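Local coordinates for protein amine Dehydrogenase (PDB 1JMX) that probably transfers electrons as the diheme alpha subunit of a quinohemoprotein amine dehydrogenase, carrying two covalently bound c-type hemes, at residues Q136-A139 with R140-W144; D93-L96 with S97-G101. One frame throughout, in Å; residues are numbered along the deposited sequence.

In the fold
Both contacts are local and belong to the heme-binding part of the chain, their centres about 12 Å apart. Contact 1 is a loop of turns leading into helix 144-159, whereas contact 2 is the short helix 94-100, which carries a heme cysteine. Each is partly buried, but contact 1 also faces two neighbouring subunits and relies on charged groups, water and turn hydrogen bonds; no other protein chain of the assembly reaches contact 2, where helical bonds and a thioether dominate. They meet directly: Arg142 NH1 bridges to Glu98 OE1 at 3.1 Å, and the indole of Trp144 packs on Thr99 CG2 beside the same heme.

Contact 1: residues Q136-A139 with R140-W144; sequences QAQA and RDRDW
Gln136 opens the loop by presenting its carbonyl to the backbone of Arg140: Arg140 N donates to Gln136 O at 3.0 Å, nearly in line with the C=O bond. The amide end of Gln136 turns elsewhere, bonding through OE1 to Arg102. At Ala137 the backbone lies over one face of the Arg140 guanidinium, with Ala137 N 3.6 Å from Arg140 NH2. That arginine, bent at chi3 (72°), reaches Asp196 of the neighbouring amine dehydrogenase chain, and it also meets an acidic side chain of another subunit. Gln138 contributes mainly its carbonyl. Gln138 O sits over the centre of the Arg142 guanidinium, 3.3 Å from CZ, an approach over the face, with NE too poorly angled toward the oxygen for a hydrogen bond. The same oxygen accepts from a water at 2.7 Å, and this water in turn receives the N-H of Trp144 NE1, linking the loop to the first residue of helix 144-159. Ala139 brings its CB obliquely against the indole, 3.7 Å from Trp144 CD1, and starts a type I beta turn closed by Arg142 N donating to Ala139 O at 3.3 Å. Within this turn Arg142 grips Asp141 side-on: NE meets OD1 at 2.9 Å from above the carboxylate plane, while NH2 meets the syn lone pair of OD2 at 3.2 Å. The two bonds fix the rotation of the guanidinium and hold it flat beneath Gln138 O. The partial negative charge of that carbonyl probably adds an electrostatic attraction to the guanidinium, on top of its pairing with Asp141, which would help hold the shape of the loop that brings Gln136 and Trp144 to the heme pocket.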
ATOM      1  N   GLN A 136      -9.280   8.705  -5.651  1.00  9.72           N
ATOM      2  CA  GLN A 136      -8.176   8.696  -4.700  1.00  9.95           C
ATOM      3  C   GLN A 136      -7.198   9.843  -4.930  1.00 10.11           C
ATOM      4  O   GLN A 136      -7.277  10.532  -5.944  1.00 10.48           O
ATOM      5  CB  GLN A 136      -7.443   7.349  -4.772  1.00  8.30           C
ATOM      6  CG  GLN A 136      -8.298   6.153  -4.361  1.00  8.25           C
ATOM      7  CD  GLN A 136      -7.668   4.820  -4.715  1.00  7.39           C
ATOM      8  OE1 GLN A 136      -6.529   4.756  -5.155  1.00 10.32           O
ATOM      9  NE2 GLN A 136      -8.419   3.749  -4.532  1.00 10.43           N
ATOM     10  N   ALA A 137      -6.291  10.050  -3.974  1.00 11.40           N
ATOM     11  CA  ALA A 137      -5.282  11.105  -4.074  1.00 11.01           C
ATOM     12  C   ALA A 137      -4.463  10.914  -5.345  1.00 10.89           C
ATOM     13  O   ALA A 137      -4.123   9.780  -5.704  1.00 12.33           O
ATOM     14  CB  ALA A 137      -4.370  11.085  -2.855  1.00 10.67           C
ATOM     15  N   GLN A 138      -4.164  12.025  -6.018  1.00 10.63           N
ATOM     16  CA  GLN A 138      -3.406  12.043  -7.271  1.00 11.91           C
ATOM     17  C   GLN A 138      -4.207  11.474  -8.441  1.00 11.61           C
ATOM     18  O   GLN A 138      -3.647  11.044  -9.449  1.00 12.45           O
ATOM     19  CB  GLN A 138      -2.065  11.317  -7.127  1.00 14.94           C
ATOM     20  CG  GLN A 138      -1.047  12.056  -6.262  1.00 21.36           C
ATOM     21  CD  GLN A 138       0.195  11.220  -5.990  1.00 25.37           C
ATOM     22  OE1 GLN A 138       0.115  10.127  -5.431  1.00 27.29           O
ATOM     23  NE2 GLN A 138       1.352  11.736  -6.384  1.00 29.63           N
ATOM     24  N   ALA A 139      -5.526  11.506  -8.298  1.00 11.11           N
ATOM     25  CA  ALA A 139      -6.440  11.022  -9.314  1.00 10.52           C
ATOM     26  C   ALA A 139      -7.661  11.944  -9.370  1.00 10.96           C
ATOM     27  O   ALA A 139      -8.075  12.340 -10.445  1.00 12.16           O
ATOM     28  CB  ALA A 139      -6.857   9.596  -9.007  1.00  9.32           C
ATOM     29  N   ARG A 140      -8.199  12.306  -8.201  1.00 11.80           N
ATOM     30  CA  ARG A 140      -9.374  13.187  -8.083  1.00 12.78           C
ATOM     31  C   ARG A 140      -9.075  14.640  -8.487  1.00 12.69           C
ATOM     32  O   ARG A 140      -9.978  15.465  -8.604  1.00 11.92           O
ATOM     33  CB  ARG A 140      -9.900  13.183  -6.635  1.00 13.06           C
ATOM     34  CG  ARG A 140      -9.062  14.034  -5.672  1.00 15.58           C
ATOM     35  CD  ARG A 140      -9.703  14.213  -4.298  1.00 17.29           C
ATOM     36  NE  ARG A 140      -9.652  12.982  -3.529  1.00 22.38           N
ATOM     37  CZ  ARG A 140      -8.910  12.773  -2.442  1.00 19.11           C
ATOM     38  NH1 ARG A 140      -8.139  13.721  -1.942  1.00 18.38           N
ATOM     39  NH2 ARG A 140      -8.875  11.560  -1.909  1.00 21.50           N
ATOM     40  N   ASP A 141      -7.796  14.957  -8.636  1.00 12.78           N
ATOM     41  CA  ASP A 141      -7.364  16.299  -8.999  1.00 12.40           C
ATOM     42  C   ASP A 141      -7.163  16.484 -10.494  1.00 12.74           C
ATOM     43  O   ASP A 141      -6.779  17.561 -10.941  1.00 12.23           O
ATOM     44  CB  ASP A 141      -6.063  16.645  -8.268  1.00 14.75           C
ATOM     45  CG  ASP A 141      -4.907  15.710  -8.621  1.00 16.65           C
ATOM     46  OD1 ASP A 141      -5.120  14.577  -9.121  1.00 17.48           O
ATOM     47  OD2 ASP A 141      -3.753  16.113  -8.374  1.00 21.33           O
ATOM     48  N   ARG A 142      -7.442  15.436 -11.262  1.00 11.94           N
ATOM     49  CA  ARG A 142      -7.257  15.478 -12.705  1.00 12.06           C
ATOM     50  C   ARG A 142      -8.238  14.539 -13.415  1.00 12.49           C
ATOM     51  O   ARG A 142      -8.955  13.781 -12.768  1.00 13.25           O
ATOM     52  CB  ARG A 142      -5.822  15.054 -13.027  1.00 11.34           C
ATOM     53  CG  ARG A 142      -5.542  13.581 -12.732  1.00 11.75           C
ATOM     54  CD  ARG A 142      -4.055  13.264 -12.657  1.00 13.30           C
ATOM     55  NE  ARG A 142      -3.469  13.758 -11.418  1.00 14.00           N
ATOM     56  CZ  ARG A 142      -2.201  13.587 -11.063  1.00 13.96           C
ATOM     57  NH1 ARG A 142      -1.365  12.932 -11.857  1.00 13.21           N
ATOM     58  NH2 ARG A 142      -1.772  14.064  -9.903  1.00 12.40           N
ATOM     59  N   ASP A 143      -8.316  14.642 -14.737  1.00 13.68           N
ATOM     60  CA  ASP A 143      -9.171  13.751 -15.517  1.00 14.53           C
ATOM     61  C   ASP A 143      -8.305  12.503 -15.685  1.00 13.58           C
ATOM     62  O   ASP A 143      -7.594  12.355 -16.679  1.00 13.62           O
ATOM     63  CB  ASP A 143      -9.490  14.364 -16.884  1.00 17.35           C
ATOM     64  CG  ASP A 143     -10.315  15.625 -16.782  1.00 20.46           C
ATOM     65  OD1 ASP A 143     -11.114  15.746 -15.831  1.00 23.13           O
ATOM     66  OD2 ASP A 143     -10.172  16.503 -17.657  1.00 24.48           O
ATOM     67  N   TRP A 144      -8.344  11.634 -14.683  1.00 12.66           N
ATOM     68  CA  TRP A 144      -7.529  10.429 -14.668  1.00 12.81           C
ATOM     69  C   TRP A 144      -7.588   9.519 -15.889  1.00 12.77           C
ATOM     70  O   TRP A 144      -6.551   9.197 -16.462  1.00 12.43           O
ATOM     71  CB  TRP A 144      -7.792   9.618 -13.398  1.00 13.02           C
ATOM     72  CG  TRP A 144      -6.691   8.654 -13.114  1.00 12.00           C
ATOM     73  CD1 TRP A 144      -5.558   8.902 -12.405  1.00 12.09           C
ATOM     74  CD2 TRP A 144      -6.576   7.314 -13.604  1.00 11.85           C
ATOM     75  NE1 TRP A 144      -4.733   7.808 -12.433  1.00 11.83           N
ATOM     76  CE2 TRP A 144      -5.333   6.816 -13.163  1.00 11.72           C
ATOM     77  CE3 TRP A 144      -7.400   6.485 -14.377  1.00 11.29           C
ATOM     78  CZ2 TRP A 144      -4.890   5.525 -13.470  1.00 11.75           C
ATOM     79  CZ3 TRP A 144      -6.962   5.201 -14.679  1.00 11.64           C
ATOM     80  CH2 TRP A 144      -5.718   4.734 -14.227  1.00 12.35           C
TER
HETATM   81  O   HOH W   1      -2.949   8.502 -10.196  1.00 14.84           O

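Contact 2: residues D93-L96 with S97-G101; sequences DTQL and SETCG. With HEC (heme c), chain E.
Ser97 and Thr99 both turn their hydroxyls back toward the preceding turn of the helix: Ser97 OG lies anti to its carbonyl carbon (chi1 -54°) and reaches Asp93 O, while the comparable torsion of Thr99 (-42°) brings OG1 to Gln95 O. Each carbonyl is therefore gripped twice. Asp93 O takes the hydroxyl of Ser97 at 2.8 Å, from well above the carbonyl plane, and Ser97 N at 3.0 Å within that plane. Gln95 O accepts Thr99 OG1 at 2.6 Å and, from a more tilted position, Thr99 N. These bonds use the hydroxyl protons within the helix itself, and they leave the Thr99 methyl to pack its CG2 3.6 Å from CBB of the heme. Between the two doubly held carbonyls, Thr94 O receives Glu98 N in an almost straight bond, and the CG of Glu98 lies alongside the same oxygen. At the start, Asp93 occupies the N-cap position, its OD2 accepting a weak bond from Leu96 N, while its other carboxylate oxygen pairs with Arg159 of helix 144-159. Leu96 reaches one turn on: its CD2 rests 3.7 Å from Cys100 CB and also near the sulfur, packing against the anchoring cysteine. Leu96 further contacts Leu156 and Arg159, tying this helix to helix 144-159. Cys100 N donates to Leu96 O at 2.7 Å, and Gly101 N to Ser97 O carries the pattern one residue further; Cys100 SG is bonded to CAB of the heme at 1.7 Å. The thioether at the C-terminal end of a short helix, with Gly101 leaving it and Cys103 and the axial ligand His104 following, is the CXXCH heme-attachment motif of c-type cytochromes.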
ATOM      1  N   ASP A  93       9.952   8.899 -13.268  1.00 19.61           N
ATOM      2  CA  ASP A  93       9.427  10.228 -13.570  1.00 18.73           C
ATOM      3  C   ASP A  93       8.100  10.430 -12.826  1.00 17.81           C
ATOM      4  O   ASP A  93       7.436   9.458 -12.476  1.00 17.35           O
ATOM      5  CB  ASP A  93       9.258  10.405 -15.085  1.00 21.48           C
ATOM      6  CG  ASP A  93       8.399   9.323 -15.715  1.00 23.36           C
ATOM      7  OD1 ASP A  93       8.790   8.136 -15.647  1.00 25.20           O
ATOM      8  OD2 ASP A  93       7.341   9.665 -16.286  1.00 26.66           O
ATOM      9  N   THR A  94       7.706  11.682 -12.598  1.00 17.04           N
ATOM     10  CA  THR A  94       6.480  11.976 -11.852  1.00 18.62           C
ATOM     11  C   THR A  94       5.206  11.414 -12.465  1.00 16.36           C
ATOM     12  O   THR A  94       4.343  10.922 -11.748  1.00 16.18           O
ATOM     13  CB  THR A  94       6.281  13.495 -11.588  1.00 20.28           C
ATOM     14  OG1 THR A  94       6.180  14.199 -12.831  1.00 26.56           O
ATOM     15  CG2 THR A  94       7.438  14.061 -10.787  1.00 21.65           C
ATOM     16  N   GLN A  95       5.097  11.458 -13.788  1.00 17.34           N
ATOM     17  CA  GLN A  95       3.903  10.952 -14.450  1.00 18.44           C
ATOM     18  C   GLN A  95       3.668   9.476 -14.142  1.00 17.26           C
ATOM     19  O   GLN A  95       2.563   9.083 -13.791  1.00 17.66           O
ATOM     20  CB  GLN A  95       3.990  11.170 -15.950  1.00 19.87           C
ATOM     21  CG  GLN A  95       2.745  10.770 -16.678  1.00 22.60           C
ATOM     22  CD  GLN A  95       2.955  10.743 -18.161  1.00 25.40           C
ATOM     23  OE1 GLN A  95       2.329  11.504 -18.891  1.00 27.97           O
ATOM     24  NE2 GLN A  95       3.853   9.874 -18.624  1.00 27.38           N
ATOM     25  N   LEU A  96       4.720   8.674 -14.239  1.00 16.88           N
ATOM     26  CA  LEU A  96       4.625   7.248 -13.958  1.00 16.54           C
ATOM     27  C   LEU A  96       4.396   7.011 -12.465  1.00 14.99           C
ATOM     28  O   LEU A  96       3.678   6.097 -12.084  1.00 14.55           O
ATOM     29  CB  LEU A  96       5.907   6.531 -14.430  1.00 17.54           C
ATOM     30  CG  LEU A  96       5.988   4.996 -14.513  1.00 18.66           C
ATOM     31  CD1 LEU A  96       6.179   4.356 -13.143  1.00 20.70           C
ATOM     32  CD2 LEU A  96       4.749   4.453 -15.200  1.00 20.94           C
ATOM     33  N   SER A  97       5.012   7.834 -11.623  1.00 15.45           N
ATOM     34  CA  SER A  97       4.871   7.690 -10.167  1.00 16.13           C
ATOM     35  C   SER A  97       3.470   7.974  -9.655  1.00 13.12           C
ATOM     36  O   SER A  97       2.930   7.203  -8.878  1.00 14.16           O
ATOM     37  CB  SER A  97       5.856   8.608  -9.432  1.00 17.71           C
ATOM     38  OG  SER A  97       7.181   8.378  -9.874  1.00 23.03           O
ATOM     39  N   GLU A  98       2.902   9.099 -10.070  1.00 12.92           N
ATOM     40  CA  GLU A  98       1.567   9.492  -9.641  1.00 13.33           C
ATOM     41  C   GLU A  98       0.488   8.610 -10.231  1.00 12.06           C
ATOM     42  O   GLU A  98      -0.441   8.208  -9.542  1.00 12.96           O
ATOM     43  CB  GLU A  98       1.290  10.936 -10.034  1.00 14.42           C
ATOM     44  CG  GLU A  98       2.229  11.904  -9.387  1.00 17.93           C
ATOM     45  CD  GLU A  98       1.984  13.331  -9.807  1.00 20.63           C
ATOM     46  OE1 GLU A  98       1.496  13.557 -10.940  1.00 21.52           O
ATOM     47  OE2 GLU A  98       2.306  14.229  -8.999  1.00 24.50           O
ATOM     48  N   THR A  99       0.625   8.316 -11.516  1.00 12.02           N
ATOM     49  CA  THR A  99      -0.343   7.501 -12.217  1.00 11.60           C
ATOM     50  C   THR A  99      -0.211   6.009 -11.924  1.00 11.68           C
ATOM     51  O   THR A  99      -1.195   5.362 -11.595  1.00 11.68           O
ATOM     52  CB  THR A  99      -0.232   7.702 -13.750  1.00 11.70           C
ATOM     53  OG1 THR A  99      -0.042   9.092 -14.046  1.00 11.80           O
ATOM     54  CG2 THR A  99      -1.494   7.204 -14.454  1.00 10.37           C
ATOM     55  N   CYS A 100       1.013   5.488 -11.987  1.00 12.71           N
ATOM     56  CA  CYS A 100       1.257   4.051 -11.815  1.00 12.68           C
ATOM     57  C   CYS A 100       2.042   3.519 -10.631  1.00 12.83           C
ATOM     58  O   CYS A 100       2.108   2.308 -10.451  1.00 12.42           O
ATOM     59  CB  CYS A 100       1.907   3.489 -13.086  1.00 12.10           C
ATOM     60  SG  CYS A 100       0.996   4.036 -14.528  1.00 13.31           S
ATOM     61  N   GLY A 101       2.665   4.389  -9.850  1.00 12.78           N
ATOM     62  CA  GLY A 101       3.436   3.895  -8.726  1.00 12.35           C
ATOM     63  C   GLY A 101       2.986   4.381  -7.371  1.00 13.54           C
ATOM     64  O   GLY A 101       3.751   4.295  -6.418  1.00 14.57           O
TER
HETATM   65 FE   HEC E1001      -1.490  -1.515 -11.069  1.00 10.57          FE
HETATM   66  CHA HEC E1001      -1.433  -4.841 -10.758  1.00 10.63           C
HETATM   67  CHB HEC E1001       0.285  -1.799 -13.927  1.00  9.83           C
HETATM   68  CHC HEC E1001      -1.684   1.838 -11.507  1.00  9.09           C
HETATM   69  CHD HEC E1001      -3.322  -1.265  -8.181  1.00  8.43           C
HETATM   70  NA  HEC E1001      -0.720  -2.990 -12.096  1.00 10.74           N
HETATM   71  C1A HEC E1001      -0.781  -4.318 -11.825  1.00 10.05           C
HETATM   72  C2A HEC E1001      -0.090  -5.101 -12.810  1.00 11.18           C
HETATM   73  C3A HEC E1001       0.407  -4.238 -13.694  1.00 11.62           C
HETATM   74  C4A HEC E1001       0.002  -2.930 -13.258  1.00 10.97           C
HETATM   75  CMA HEC E1001       1.221  -4.573 -14.931  1.00 14.88           C
HETATM   76  CAA HEC E1001       0.014  -6.610 -12.820  1.00 13.26           C
HETATM   77  CBA HEC E1001      -0.801  -7.044 -14.037  1.00 17.23           C
HETATM   78  CGA HEC E1001      -0.905  -8.526 -14.290  1.00 19.05           C
HETATM   79  O1A HEC E1001      -0.372  -9.335 -13.550  1.00 27.89           O
HETATM   80  O2A HEC E1001      -1.549  -8.880 -15.255  1.00 27.15           O
HETATM   81  NB  HEC E1001      -0.841  -0.259 -12.408  1.00 10.16           N
HETATM   82  C1B HEC E1001      -0.105  -0.540 -13.560  1.00  9.93           C
HETATM   83  C2B HEC E1001       0.180   0.608 -14.353  1.00  8.63           C
HETATM   84  C3B HEC E1001      -0.400   1.649 -13.691  1.00  9.72           C
HETATM   85  C4B HEC E1001      -1.010   1.110 -12.470  1.00  8.88           C
HETATM   86  CMB HEC E1001       0.955   0.636 -15.686  1.00  9.77           C
HETATM   87  CAB HEC E1001      -0.377   3.078 -14.214  1.00 10.90           C
HETATM   88  CBB HEC E1001      -1.691   3.582 -14.818  1.00 12.58           C
HETATM   89  NC  HEC E1001      -2.301  -0.033 -10.043  1.00 10.31           N
HETATM   90  C1C HEC E1001      -2.278   1.307 -10.366  1.00  9.19           C
HETATM   91  C2C HEC E1001      -2.955   2.103  -9.384  1.00  8.77           C
HETATM   92  C3C HEC E1001      -3.401   1.259  -8.451  1.00  9.58           C
HETATM   93  C4C HEC E1001      -3.015  -0.086  -8.861  1.00  9.19           C
HETATM   94  CMC HEC E1001      -3.110   3.625  -9.433  1.00  8.10           C
HETATM   95  CAC HEC E1001      -4.041   1.721  -7.160  1.00 10.74           C
HETATM   96  CBC HEC E1001      -5.539   1.940  -7.078  1.00  9.76           C
HETATM   97  ND  HEC E1001      -2.229  -2.774  -9.751  1.00 10.09           N
HETATM   98  C1D HEC E1001      -2.964  -2.533  -8.609  1.00  9.73           C
HETATM   99  C2D HEC E1001      -3.324  -3.780  -7.929  1.00  8.62           C
HETATM  100  C3D HEC E1001      -2.765  -4.768  -8.716  1.00 11.55           C
HETATM  101  C4D HEC E1001      -2.111  -4.128  -9.786  1.00 11.08           C
HETATM  102  CMD HEC E1001      -4.137  -3.916  -6.644  1.00  7.02           C
HETATM  103  CAD HEC E1001      -2.765  -6.297  -8.594  1.00 13.12           C
HETATM  104  CBD HEC E1001      -3.404  -6.899  -7.388  1.00 19.88           C
HETATM  105  CGD HEC E1001      -2.389  -7.171  -6.329  1.00 17.03           C
HETATM  106  O1D HEC E1001      -1.335  -6.494  -6.322  1.00 18.53           O
HETATM  107  O2D HEC E1001      -2.628  -8.065  -5.486  1.00 21.34           O